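Local coordinates for phosphate-binding protein (Xanthomonas axonopodis pv. citri, PDB 5UB3) that probably acts as a periplasmic binding protein for small anions, holding chloride in this crystal form, and pairs with a diguanylate cyclase as its sensor, at residues 8-13 with 46-51; 16-21 with 40-45; 82-87 with 208-213; 133-138 with 273-278; 140-145 with 153-158. All blocks are in the same frame, centred on the assembly; numbering follows the deposited sequence.

Interaction 1. Residues 8-13 with 46-51; sequences GRISDD and PDARQM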
# COMPACT_ATOMS: atom_id res chain seq x y z
N GLY A 8 -9.11 9.81 4.53
CA GLY A 8 -9.18 8.42 4.92
C GLY A 8 -7.96 7.63 4.48
O GLY A 8 -7.04 8.16 3.94
N ARG A 9 -8.03 6.34 4.75
CA ARG A 9 -7.17 5.35 4.17
C ARG A 9 -7.81 3.99 4.46
O ARG A 9 -8.67 3.84 5.33
CB ARG A 9 -5.73 5.35 4.77
CG ARG A 9 -5.68 5.04 6.26
CD ARG A 9 -4.26 4.69 6.68
NE ARG A 9 -3.88 3.37 6.23
CZ ARG A 9 -2.75 2.74 6.57
NH1 ARG A 9 -1.90 3.32 7.40
NH2 ARG A 9 -2.47 1.55 6.08
N ILE A 10 -7.33 3.01 3.73
CA ILE A 10 -7.65 1.63 4.02
C ILE A 10 -6.84 1.26 5.23
O ILE A 10 -5.64 1.49 5.25
CB ILE A 10 -7.24 0.74 2.84
CG1 ILE A 10 -7.99 1.18 1.54
CG2 ILE A 10 -7.53 -0.72 3.17
CD1 ILE A 10 -7.37 0.59 0.29
N SER A 11 -7.48 0.67 6.22
CA SER A 11 -6.80 0.40 7.43
C SER A 11 -7.31 -0.87 8.03
O SER A 11 -8.50 -1.02 8.21
CB SER A 11 -7.04 1.53 8.41
OG SER A 11 -6.57 1.20 9.73
N ASP A 12 -6.40 -1.71 8.47
CA ASP A 12 -6.74 -2.85 9.34
C ASP A 12 -6.62 -2.51 10.83
O ASP A 12 -6.67 -3.40 11.64
CB ASP A 12 -5.82 -4.06 9.06
CG ASP A 12 -4.30 -3.71 9.12
OD1 ASP A 12 -3.89 -2.57 9.50
OD2 ASP A 12 -3.50 -4.59 8.73
N ASP A 13 -6.43 -1.25 11.17
CA ASP A 13 -6.09 -0.88 12.56
C ASP A 13 -6.44 0.58 12.81
O ASP A 13 -5.58 1.41 13.11
CB ASP A 13 -4.60 -1.14 12.75
CG ASP A 13 -4.12 -0.94 14.17
OD1 ASP A 13 -4.92 -0.87 15.11
OD2 ASP A 13 -2.88 -0.81 14.30
N PRO A 46 -12.12 -0.75 6.09
CA PRO A 46 -11.32 -2.01 6.26
C PRO A 46 -10.62 -2.53 5.00
O PRO A 46 -9.63 -3.26 5.11
CB PRO A 46 -12.36 -3.05 6.77
CG PRO A 46 -13.72 -2.41 6.62
CD PRO A 46 -13.58 -0.97 6.15
N ASP A 47 -11.10 -2.18 3.82
CA ASP A 47 -10.49 -2.74 2.60
C ASP A 47 -10.80 -1.84 1.43
O ASP A 47 -11.57 -0.88 1.58
CB ASP A 47 -10.97 -4.17 2.34
CG ASP A 47 -12.48 -4.27 2.34
OD1 ASP A 47 -13.15 -3.56 1.59
OD2 ASP A 47 -12.97 -5.03 3.17
N ALA A 48 -10.17 -2.14 0.28
CA ALA A 48 -10.27 -1.35 -0.95
C ALA A 48 -11.70 -1.27 -1.50
O ALA A 48 -12.15 -0.23 -2.02
CB ALA A 48 -9.33 -1.90 -2.02
N ARG A 49 -12.42 -2.38 -1.36
CA ARG A 49 -13.78 -2.42 -1.82
C ARG A 49 -14.70 -1.48 -1.08
O ARG A 49 -15.42 -0.71 -1.70
CB ARG A 49 -14.36 -3.82 -1.72
CG ARG A 49 -13.87 -4.66 -2.85
CD ARG A 49 -14.95 -5.70 -3.16
NE ARG A 49 -14.73 -6.91 -2.40
CZ ARG A 49 -15.64 -7.88 -2.31
NH1 ARG A 49 -16.85 -7.74 -2.87
NH2 ARG A 49 -15.36 -8.98 -1.61
N GLN A 50 -14.67 -1.58 0.24
CA GLN A 50 -15.38 -0.59 1.05
C GLN A 50 -14.96 0.85 0.83
O GLN A 50 -15.77 1.78 0.92
CB GLN A 50 -15.27 -0.94 2.55
CG GLN A 50 -16.25 -0.18 3.45
CD GLN A 50 -17.70 -0.46 3.06
OE1 GLN A 50 -18.16 -1.58 3.21
NE2 GLN A 50 -18.40 0.54 2.52
N MET A 51 -13.66 1.06 0.69
CA MET A 51 -13.18 2.43 0.55
C MET A 51 -13.65 2.98 -0.79
O MET A 51 -14.06 4.14 -0.91
CB MET A 51 -11.67 2.47 0.62
CG MET A 51 -11.15 3.90 0.44
SD MET A 51 -11.81 5.16 1.55
CE MET A 51 -10.71 4.93 2.94
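I10 sets CG1 anti to its carbonyl carbon (chi1 -59°), which leaves CG2 anti to the backbone N and splays the two branches over the start of helix 48-56, while M51 sets CG anti to its own backbone N (chi1 179°) and then bends its chain back toward the loop 8-13. The CG2 branch of I10 lies 3.6 Å from D47 CA. Its other branch runs on to CD1, 3.9 Å from A48 CB, and CG1 rests on M51 CB. A branched aliphatic chain suits this place, because one residue fills both the approach to the helix and its first turn. The flexible thioether brings M51 CE within 3.3 Å of R9 O and close to the backbone of G8, where the lack of a side chain suits the close approach. Farther along, P46 CA points its hydrogen at S11 O, 3.6 Å away. D47 is the N-cap: OD1 accepts from Q50 N at 2.8 Å, nearly straight at 174°. The loop is also held from outside, I10 N bonding to E65 OE2, and A48 N is taken by S122 OG. A loop following a strand and meeting a capped helix start is the arrangement that, in periplasmic binding proteins, commonly lines the cleft between the lobes.

Interaction 2. Residues 16-21 with 40-45; sequences SHYEQL and GEILMA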
# COMPACT_ATOMS: atom_id res chain seq x y z
N SER A 16 -5.23 2.89 15.70
CA SER A 16 -3.88 3.40 15.56
C SER A 16 -3.70 4.37 14.38
O SER A 16 -2.93 5.34 14.47
CB SER A 16 -2.91 2.21 15.46
OG SER A 16 -2.04 2.36 14.37
N HIS A 17 -4.38 4.15 13.27
CA HIS A 17 -4.12 5.01 12.09
C HIS A 17 -4.80 6.35 12.18
O HIS A 17 -4.41 7.26 11.48
CB HIS A 17 -4.47 4.28 10.80
CG HIS A 17 -3.63 3.05 10.60
ND1 HIS A 17 -2.26 3.12 10.40
CD2 HIS A 17 -3.92 1.73 10.68
CE1 HIS A 17 -1.76 1.90 10.31
NE2 HIS A 17 -2.75 1.04 10.50
N TYR A 18 -5.85 6.45 13.00
CA TYR A 18 -6.52 7.74 13.24
C TYR A 18 -5.53 8.82 13.51
O TYR A 18 -5.58 9.88 12.89
CB TYR A 18 -7.43 7.64 14.42
CG TYR A 18 -8.22 8.92 14.67
CD1 TYR A 18 -9.45 9.14 14.04
CD2 TYR A 18 -7.74 9.87 15.52
CE1 TYR A 18 -10.15 10.31 14.25
CE2 TYR A 18 -8.40 11.06 15.71
CZ TYR A 18 -9.61 11.25 15.14
OH TYR A 18 -10.22 12.41 15.42
N GLU A 19 -4.59 8.53 14.42
CA GLU A 19 -3.56 9.49 14.87
C GLU A 19 -2.61 9.94 13.78
O GLU A 19 -1.97 10.95 13.91
CB GLU A 19 -2.71 8.84 15.95
CG GLU A 19 -3.45 8.36 17.20
CD GLU A 19 -2.53 7.52 18.07
OE1 GLU A 19 -1.95 6.52 17.58
OE2 GLU A 19 -2.34 7.88 19.24
N GLN A 20 -2.44 9.11 12.77
CA GLN A 20 -1.60 9.40 11.62
C GLN A 20 -2.23 10.41 10.64
O GLN A 20 -1.54 11.15 9.97
CB GLN A 20 -1.27 8.05 10.95
CG GLN A 20 -0.52 7.14 11.92
CD GLN A 20 0.52 6.26 11.25
OE1 GLN A 20 0.18 5.17 10.74
NE2 GLN A 20 1.79 6.75 11.17
N LEU A 21 -3.56 10.49 10.64
CA LEU A 21 -4.29 11.32 9.75
C LEU A 21 -4.76 12.66 10.34
O LEU A 21 -4.78 13.67 9.63
CB LEU A 21 -5.51 10.53 9.27
CG LEU A 21 -5.16 9.22 8.55
CD1 LEU A 21 -6.48 8.50 8.33
CD2 LEU A 21 -4.49 9.49 7.22
N GLY A 40 -13.23 19.20 8.99
CA GLY A 40 -12.63 17.94 8.58
C GLY A 40 -13.20 16.77 9.36
O GLY A 40 -13.57 16.94 10.51
N GLU A 41 -13.20 15.60 8.74
CA GLU A 41 -13.48 14.33 9.39
C GLU A 41 -12.53 13.25 8.89
O GLU A 41 -11.98 13.36 7.80
CB GLU A 41 -14.88 13.87 9.05
CG GLU A 41 -15.91 14.53 9.93
CD GLU A 41 -17.31 14.46 9.42
OE1 GLU A 41 -17.58 13.78 8.41
OE2 GLU A 41 -18.14 15.14 10.04
N ILE A 42 -12.35 12.22 9.69
CA ILE A 42 -11.58 11.06 9.31
C ILE A 42 -12.57 9.90 9.11
O ILE A 42 -13.45 9.68 9.95
CB ILE A 42 -10.58 10.67 10.43
CG1 ILE A 42 -9.56 11.82 10.70
CG2 ILE A 42 -9.84 9.37 10.10
CD1 ILE A 42 -8.71 12.18 9.51
N LEU A 43 -12.37 9.15 8.04
CA LEU A 43 -13.17 7.95 7.76
C LEU A 43 -12.27 6.96 7.04
O LEU A 43 -11.89 7.15 5.90
CB LEU A 43 -14.40 8.23 6.92
CG LEU A 43 -15.37 7.05 6.70
CD1 LEU A 43 -15.83 6.37 7.99
CD2 LEU A 43 -16.58 7.49 5.93
N MET A 44 -11.95 5.89 7.74
CA MET A 44 -11.11 4.87 7.19
C MET A 44 -12.01 3.71 6.80
O MET A 44 -13.19 3.70 7.10
CB MET A 44 -10.07 4.46 8.23
CG MET A 44 -9.00 5.49 8.44
SD MET A 44 -7.97 5.10 9.87
CE MET A 44 -9.00 5.70 11.20
N ALA A 45 -11.46 2.76 6.05
CA ALA A 45 -12.28 1.63 5.65
C ALA A 45 -11.47 0.39 5.81
O ALA A 45 -10.29 0.46 5.68
CB ALA A 45 -12.79 1.79 4.22
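The ring of Y18 has M44 CE at its edge, near the ring plane, while I42 comes to it obliquely, its CB 3.9 Å from Y18 CE1. The other flat group, the imidazole of H17, has S16 OG 4.0 Å above its plane and over its centre. At its edge, ND1 donates to Q20 OE1 at 3.2 Å, on a lone pair in the amide plane, which ties the ring to the next turn of its own helix. H17 meets the facing segment through CB, 3.7 Å from M44 SD. Helix 14-28 is the connection of a beta-alpha-beta unit between the parallel strands 4-8 and 39-42, and here it lies against the second of them and the chain just beyond, a usual element of the periplasmic binding protein fold. I42 and M44 alternate with E41, L43 and A45, so their side chains share the face turned to the helix. The beta-branched I42 serves two neighbours at once: CD1 meets L21 CB at 3.6 Å, and CG2 sits between L21 CD1 and Y18 CD1. The unbranched M44 instead extends to the helix backbone, its CG 3.9 Å from L21 CD1 and its bent end (chi3 -81°) bringing CE to 3.7 Å from Y18 N. L21 also rests on L7 of strand 4-8, and L25 of the same helix also touches I42.

Interaction 3. Residues 82-87 with 208-213; sequences LLMTER and PVPRAV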
# COMPACT_ATOMS: atom_id res chain seq x y z
N LEU A 82 -3.87 12.78 -7.10
CA LEU A 82 -3.73 14.19 -6.85
C LEU A 82 -2.25 14.57 -6.88
O LEU A 82 -1.89 15.53 -7.56
CB LEU A 82 -4.24 14.50 -5.46
CG LEU A 82 -4.22 15.98 -5.06
CD1 LEU A 82 -5.45 16.63 -5.58
CD2 LEU A 82 -4.15 16.10 -3.55
N LEU A 83 -1.45 13.85 -6.10
CA LEU A 83 -0.02 14.11 -5.87
C LEU A 83 0.70 12.80 -5.69
O LEU A 83 0.11 11.86 -5.18
CB LEU A 83 0.21 14.94 -4.58
CG LEU A 83 -0.17 16.41 -4.65
CD1 LEU A 83 -0.12 17.06 -3.29
CD2 LEU A 83 0.68 17.12 -5.69
N MET A 84 1.93 12.68 -6.15
CA MET A 84 2.78 11.55 -5.79
C MET A 84 3.39 11.86 -4.44
O MET A 84 3.71 13.00 -4.14
CB MET A 84 3.88 11.28 -6.83
CG MET A 84 3.38 11.01 -8.21
SD MET A 84 2.20 9.66 -8.35
CE MET A 84 3.23 8.29 -7.76
N THR A 85 3.52 10.84 -3.61
CA THR A 85 3.87 10.99 -2.22
C THR A 85 5.16 10.26 -1.93
O THR A 85 5.36 9.10 -2.34
CB THR A 85 2.72 10.51 -1.30
OG1 THR A 85 1.54 11.17 -1.73
CG2 THR A 85 2.97 10.74 0.16
N GLU A 86 6.03 10.96 -1.20
CA GLU A 86 7.33 10.43 -0.79
C GLU A 86 7.21 10.16 0.68
O GLU A 86 6.83 11.05 1.47
CB GLU A 86 8.40 11.50 -1.05
CG GLU A 86 9.81 11.00 -0.85
CD GLU A 86 10.78 12.17 -0.92
OE1 GLU A 86 11.09 12.60 -2.07
OE2 GLU A 86 11.16 12.62 0.19
N ARG A 87 7.52 8.94 1.07
CA ARG A 87 7.50 8.55 2.45
C ARG A 87 8.89 8.08 2.91
O ARG A 87 9.60 7.33 2.22
CB ARG A 87 6.48 7.44 2.66
CG ARG A 87 5.03 7.87 2.45
CD ARG A 87 4.08 6.72 2.66
NE ARG A 87 2.69 7.11 2.44
CZ ARG A 87 1.66 6.25 2.41
NH1 ARG A 87 1.83 4.91 2.59
NH2 ARG A 87 0.45 6.77 2.19
N PRO A 208 10.97 -1.66 -9.01
CA PRO A 208 10.39 -0.67 -8.08
C PRO A 208 9.22 -0.00 -8.72
O PRO A 208 9.11 0.02 -9.93
CB PRO A 208 11.54 0.32 -7.86
CG PRO A 208 12.25 0.27 -9.17
CD PRO A 208 12.26 -1.20 -9.53
N VAL A 209 8.33 0.49 -7.89
CA VAL A 209 7.19 1.29 -8.34
C VAL A 209 7.17 2.50 -7.43
O VAL A 209 7.73 2.45 -6.35
CB VAL A 209 5.85 0.49 -8.24
CG1 VAL A 209 5.86 -0.74 -9.16
CG2 VAL A 209 5.60 0.09 -6.82
N PRO A 210 6.45 3.56 -7.83
CA PRO A 210 6.26 4.61 -6.89
C PRO A 210 5.51 4.09 -5.69
O PRO A 210 4.60 3.31 -5.80
CB PRO A 210 5.45 5.66 -7.61
CG PRO A 210 5.16 5.14 -8.94
CD PRO A 210 5.64 3.72 -9.04
N ARG A 211 5.94 4.60 -4.57
CA ARG A 211 5.58 4.13 -3.27
C ARG A 211 4.17 4.49 -2.82
O ARG A 211 3.42 3.67 -2.30
CB ARG A 211 6.59 4.79 -2.35
CG ARG A 211 6.27 4.58 -0.95
CD ARG A 211 7.48 4.35 -0.15
NE ARG A 211 6.98 3.73 1.04
CZ ARG A 211 7.60 3.76 2.20
NH1 ARG A 211 8.78 4.37 2.35
NH2 ARG A 211 7.01 3.15 3.21
N ALA A 212 3.80 5.76 -2.98
CA ALA A 212 2.49 6.19 -2.45
C ALA A 212 2.00 7.36 -3.21
O ALA A 212 2.77 7.97 -3.96
CB ALA A 212 2.58 6.51 -0.98
N VAL A 213 0.71 7.65 -3.04
CA VAL A 213 0.02 8.64 -3.86
C VAL A 213 -1.16 9.13 -3.06
O VAL A 213 -1.84 8.37 -2.36
CB VAL A 213 -0.41 8.04 -5.21
CG1 VAL A 213 -1.25 6.82 -5.04
CG2 VAL A 213 -1.15 9.02 -6.12
O HOH W 1 4.01 2.45 3.05
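M84 and P210 make the tight end of this contact: M84 CE lies only 3.4 Å from P210 CB, closer than carbons usually pack, because the thioether chain curls at chi2 and chi3. Next to it M84 and V213 form an antiparallel, non-hydrogen-bonded pair, and V213 CG2, set anti to the backbone N, presses to 3.2 Å from L83 O. The strand of L82 and L83 carries a classic beta bulge, both residues facing E214. T85 N donates to A212 O at 3.0 Å from above the carbonyl plane, while the hydroxyl OG1 of T85 bonds to E214 OE2. On this side A212 puts its small CB 3.4 Å above the centre of the R87 guanidinium, a flat surface that a methyl group fits well. Beyond it the contact opens out. R211 turns its guanidinium over R87 CB, which lies 3.8 Å above its plane and offset toward the rim. A water accepts from R211 NH2 at 3.1 Å and, weakly, from R87 NH1, in the plane of the R87 group. The main polar partner of R87 is S64 OG, bound through NH2. With the two guanidinium groups separated by 5.5 Å between R87 NH1 and R211 NH2, the shared water oxygen probably eases the repulsion of like charges, while the buried R211 NE and A212 N find no acceptor in the model.

Interaction 4. Residues 133-138 with 273-278; sequences ELLRNG and QRVRDH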
# COMPACT_ATOMS: atom_id res chain seq x y z
N GLU A 133 4.21 -10.69 -9.72
CA GLU A 133 5.48 -11.29 -10.04
C GLU A 133 5.33 -12.76 -10.38
O GLU A 133 5.97 -13.26 -11.29
CB GLU A 133 6.49 -11.10 -8.93
CG GLU A 133 7.93 -11.20 -9.41
CD GLU A 133 8.45 -9.95 -10.13
OE1 GLU A 133 7.65 -9.05 -10.51
OE2 GLU A 133 9.68 -9.92 -10.28
N LEU A 134 4.47 -13.45 -9.66
CA LEU A 134 4.29 -14.84 -9.88
C LEU A 134 3.61 -15.04 -11.22
O LEU A 134 3.97 -15.93 -11.98
CB LEU A 134 3.52 -15.50 -8.73
CG LEU A 134 4.24 -15.53 -7.39
CD1 LEU A 134 3.29 -16.20 -6.41
CD2 LEU A 134 5.58 -16.18 -7.40
N LEU A 135 2.63 -14.20 -11.52
CA LEU A 135 1.98 -14.30 -12.80
C LEU A 135 2.95 -14.16 -13.98
O LEU A 135 2.92 -14.98 -14.91
CB LEU A 135 0.84 -13.29 -12.93
CG LEU A 135 -0.44 -13.59 -12.20
CD1 LEU A 135 -1.25 -12.33 -12.30
CD2 LEU A 135 -1.28 -14.74 -12.73
N ARG A 136 3.80 -13.16 -13.90
CA ARG A 136 4.77 -12.90 -14.97
C ARG A 136 5.68 -14.08 -15.20
O ARG A 136 6.07 -14.33 -16.33
CB ARG A 136 5.64 -11.66 -14.66
CG ARG A 136 4.87 -10.36 -14.81
CD ARG A 136 5.54 -9.30 -13.97
NE ARG A 136 5.06 -7.98 -14.32
CZ ARG A 136 5.57 -6.84 -13.84
NH1 ARG A 136 6.54 -6.83 -12.95
NH2 ARG A 136 5.10 -5.69 -14.27
N ASN A 137 6.00 -14.81 -14.13
CA ASN A 137 6.88 -15.97 -14.21
C ASN A 137 6.16 -17.30 -14.37
O ASN A 137 6.80 -18.35 -14.31
CB ASN A 137 7.80 -15.94 -12.99
CG ASN A 137 8.84 -14.84 -13.10
OD1 ASN A 137 9.92 -15.02 -13.70
ND2 ASN A 137 8.50 -13.68 -12.58
N GLY A 138 4.85 -17.28 -14.57
CA GLY A 138 4.09 -18.47 -14.81
C GLY A 138 4.02 -19.39 -13.64
O GLY A 138 3.80 -20.61 -13.80
N GLN A 273 -4.61 -4.89 -12.41
CA GLN A 273 -5.82 -5.39 -13.08
C GLN A 273 -5.61 -6.85 -13.43
O GLN A 273 -6.50 -7.65 -13.32
CB GLN A 273 -6.15 -4.60 -14.37
CG GLN A 273 -7.44 -5.03 -15.05
CD GLN A 273 -8.63 -4.79 -14.14
OE1 GLN A 273 -9.27 -5.73 -13.61
NE2 GLN A 273 -8.88 -3.54 -13.89
N ARG A 274 -4.42 -7.16 -13.87
CA ARG A 274 -4.11 -8.54 -14.24
C ARG A 274 -4.21 -9.46 -13.05
O ARG A 274 -4.74 -10.59 -13.16
CB ARG A 274 -2.72 -8.60 -14.82
CG ARG A 274 -2.31 -9.96 -15.30
CD ARG A 274 -0.87 -9.92 -15.75
NE ARG A 274 -0.44 -11.20 -16.27
CZ ARG A 274 0.77 -11.45 -16.78
NH1 ARG A 274 1.73 -10.53 -16.84
NH2 ARG A 274 1.00 -12.65 -17.22
N VAL A 275 -3.69 -9.01 -11.91
CA VAL A 275 -3.82 -9.78 -10.67
C VAL A 275 -5.32 -10.00 -10.35
O VAL A 275 -5.79 -11.11 -10.03
CB VAL A 275 -3.11 -9.11 -9.49
CG1 VAL A 275 -3.48 -9.81 -8.17
CG2 VAL A 275 -1.61 -9.15 -9.69
N ARG A 276 -6.06 -8.92 -10.47
CA ARG A 276 -7.48 -8.97 -10.19
C ARG A 276 -8.23 -9.89 -11.15
O ARG A 276 -9.12 -10.63 -10.74
CB ARG A 276 -8.04 -7.61 -10.24
CG ARG A 276 -7.68 -6.80 -9.02
CD ARG A 276 -8.35 -5.47 -9.17
NE ARG A 276 -9.79 -5.63 -8.95
CZ ARG A 276 -10.72 -4.83 -9.46
NH1 ARG A 276 -10.39 -3.75 -10.18
NH2 ARG A 276 -12.00 -5.09 -9.20
N ASP A 277 -7.86 -9.83 -12.41
CA ASP A 277 -8.49 -10.64 -13.45
C ASP A 277 -8.15 -12.14 -13.23
O ASP A 277 -9.00 -12.98 -13.46
CB ASP A 277 -8.11 -10.10 -14.82
CG ASP A 277 -8.82 -8.81 -15.14
OD1 ASP A 277 -9.80 -8.47 -14.42
OD2 ASP A 277 -8.44 -8.13 -16.10
N HIS A 278 -6.98 -12.46 -12.69
CA HIS A 278 -6.49 -13.85 -12.66
C HIS A 278 -6.34 -14.37 -11.23
O HIS A 278 -5.40 -15.09 -10.94
CB HIS A 278 -5.20 -13.99 -13.54
CG HIS A 278 -5.39 -13.50 -14.96
ND1 HIS A 278 -5.99 -14.27 -15.94
CD2 HIS A 278 -5.12 -12.30 -15.55
CE1 HIS A 278 -6.05 -13.58 -17.07
NE2 HIS A 278 -5.53 -12.38 -16.86
O HOH W 2 3.01 -7.77 -16.19
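One water oxygen joins R136 and R274, accepting from R136 NE at 2.8 Å and more weakly from R274 NH1 at 3.1 Å, in the plane of each guanidinium. The two planes stand 63° apart. R274 holds its chain extended, with CG anti to the backbone N (chi1 -177°), and slides past L135 in the opposite direction. L135 CB lies over one guanidinium face, offset toward the rim, and L135 CD1 meets R274 CG at 4.0 Å. The leucine's branches suit a place between two helix ends: CD1 also reaches V275 CG2 at 4.1 Å, and CD2 touches H278 CB. R136 adds its CG, 3.7 Å from R274 NH1. Helix 124-136 ends here in a Schellman motif with G138, at positive phi, as its C-prime residue, and N137 grips E133 O with both N and ND2 from opposite faces. Helix 259-277 lies against the end of helix 124-136 here, while its R276 bonds to Q75 of helix 67-75. Chemically, two arginines come within 4.9 Å, R136 NE to R274 NH1. Their repulsion is probably offset by the shared water, by the weak salt bridge of R136 to E133 and by the carbonyl-rich helix end near R274.

Interaction 5. Residues 140-145 with 153-158; sequences ACDVLL and RGSAGY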
# COMPACT_ATOMS: atom_id res chain seq x y z
N ALA A 140 2.12 -20.76 -10.75
CA ALA A 140 0.79 -20.87 -10.22
C ALA A 140 0.83 -20.74 -8.69
O ALA A 140 1.76 -21.21 -8.02
CB ALA A 140 0.16 -22.18 -10.64
N CYS A 141 -0.17 -20.05 -8.16
CA CYS A 141 -0.20 -19.82 -6.74
C CYS A 141 -1.62 -19.81 -6.26
O CYS A 141 -2.29 -18.80 -6.34
CB CYS A 141 0.54 -18.52 -6.42
SG CYS A 141 0.93 -18.43 -4.63
N ASP A 142 -2.08 -20.98 -5.78
CA ASP A 142 -3.42 -21.18 -5.40
C ASP A 142 -3.64 -20.72 -3.99
O ASP A 142 -2.72 -20.81 -3.15
CB ASP A 142 -3.77 -22.67 -5.46
CG ASP A 142 -3.58 -23.26 -6.87
OD1 ASP A 142 -4.16 -22.70 -7.81
OD2 ASP A 142 -2.89 -24.27 -7.00
N VAL A 143 -4.82 -20.21 -3.68
CA VAL A 143 -5.10 -19.84 -2.30
C VAL A 143 -5.12 -21.10 -1.44
O VAL A 143 -5.74 -22.09 -1.82
CB VAL A 143 -6.34 -18.95 -2.12
CG1 VAL A 143 -7.62 -19.68 -2.40
CG2 VAL A 143 -6.36 -18.40 -0.70
N LEU A 144 -4.41 -21.06 -0.30
CA LEU A 144 -4.50 -22.14 0.66
C LEU A 144 -5.39 -21.74 1.83
O LEU A 144 -5.41 -20.62 2.26
CB LEU A 144 -3.14 -22.55 1.12
CG LEU A 144 -2.19 -22.99 0.00
CD1 LEU A 144 -0.81 -23.24 0.65
CD2 LEU A 144 -2.67 -24.20 -0.78
N LEU A 145 -6.14 -22.69 2.33
CA LEU A 145 -7.15 -22.38 3.29
C LEU A 145 -6.61 -22.22 4.71
O LEU A 145 -7.13 -21.46 5.49
CB LEU A 145 -8.22 -23.45 3.21
CG LEU A 145 -9.12 -23.16 2.01
CD1 LEU A 145 -8.53 -23.67 0.67
CD2 LEU A 145 -10.48 -23.72 2.34
N ARG A 153 1.44 -30.13 -6.25
CA ARG A 153 2.85 -30.18 -6.70
C ARG A 153 2.90 -29.57 -8.11
O ARG A 153 1.94 -29.67 -8.89
CB ARG A 153 3.48 -31.54 -6.55
CG ARG A 153 2.86 -32.67 -7.34
CD ARG A 153 3.35 -33.99 -6.77
NE ARG A 153 2.60 -34.30 -5.56
CZ ARG A 153 3.09 -34.59 -4.35
NH1 ARG A 153 4.41 -34.66 -4.10
NH2 ARG A 153 2.21 -34.86 -3.37
N GLY A 154 3.97 -28.85 -8.37
CA GLY A 154 4.06 -28.06 -9.55
C GLY A 154 3.57 -26.65 -9.29
O GLY A 154 3.88 -25.75 -10.07
N SER A 155 2.84 -26.40 -8.21
CA SER A 155 2.31 -25.03 -7.97
C SER A 155 2.74 -24.51 -6.60
O SER A 155 3.07 -25.31 -5.72
CB SER A 155 0.79 -25.01 -8.10
OG SER A 155 0.41 -25.41 -9.39
N ALA A 156 2.78 -23.20 -6.43
CA ALA A 156 2.85 -22.63 -5.11
C ALA A 156 1.42 -22.49 -4.56
O ALA A 156 0.39 -22.76 -5.24
CB ALA A 156 3.51 -21.28 -5.17
N GLY A 157 1.37 -22.07 -3.31
CA GLY A 157 0.15 -21.70 -2.67
C GLY A 157 0.42 -20.55 -1.71
O GLY A 157 1.56 -20.41 -1.19
N TYR A 158 -0.59 -19.75 -1.47
CA TYR A 158 -0.43 -18.63 -0.57
C TYR A 158 -1.38 -18.68 0.56
O TYR A 158 -2.50 -19.22 0.44
CB TYR A 158 -0.50 -17.28 -1.27
CG TYR A 158 -1.83 -16.86 -1.75
CD1 TYR A 158 -2.31 -17.32 -2.93
CD2 TYR A 158 -2.62 -15.97 -1.02
CE1 TYR A 158 -3.55 -16.93 -3.38
CE2 TYR A 158 -3.83 -15.57 -1.47
CZ TYR A 158 -4.29 -16.05 -2.66
OH TYR A 158 -5.49 -15.68 -3.17
O HOH W 3 -1.14 -25.12 -5.26
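A parallel beta ladder joins C141, D142 and V143 to A156, G157 and Y158 in turn. Four backbone bonds alternate along it: A156 N to A140 O, D142 N to A156 O, Y158 N to D142 O and L144 N to Y158 O, the last at 2.8 Å. Y158 turns its ring under V143, which lays CG2 4.1 Å from the ring centroid in a CH-pi contact, with V143 CA over the same ring. C141 SG approaches the ring edge and lies 3.8 Å from Y158 CB. Strand 141-143 pairs with strand 156-160, itself parallel to strand 115-118, in one of the two alpha/beta lobes expected of a periplasmic binding protein, and helix 124-136 covers the face of C141 and Y158 through L134 and M131. L144 CG lies 3.8 Å from G157 CA, a closeness that a residue without a side chain allows. On the face of D142 a water donates to D142 OD2 at 2.6 Å and to A156 O at 2.8 Å, tying the exposed carboxylate to the partner strand.

Interactions 1 and 2 share one lobe and touch directly: S11 N lies 2.9 Å from A45 O, a probable hydrogen bond, and interaction 2 is nested inside the loop closed by interaction 1. Interaction 1 probably borders the interlobe cleft where this family binds its ligand. Interaction 3 does not touch interaction 1; their centres are about 18 Å apart and their nearest atoms about 6 Å. Interactions 4 and 5 lie together on the far side from interaction 2, their centres about 13 Å apart, and L134 CD1 packs 3.6 Å from C141 CB where helix 124-136 leads into strand 141-143. The centres of interactions 2 and 5 are about 36 Å apart, which fits two lobes.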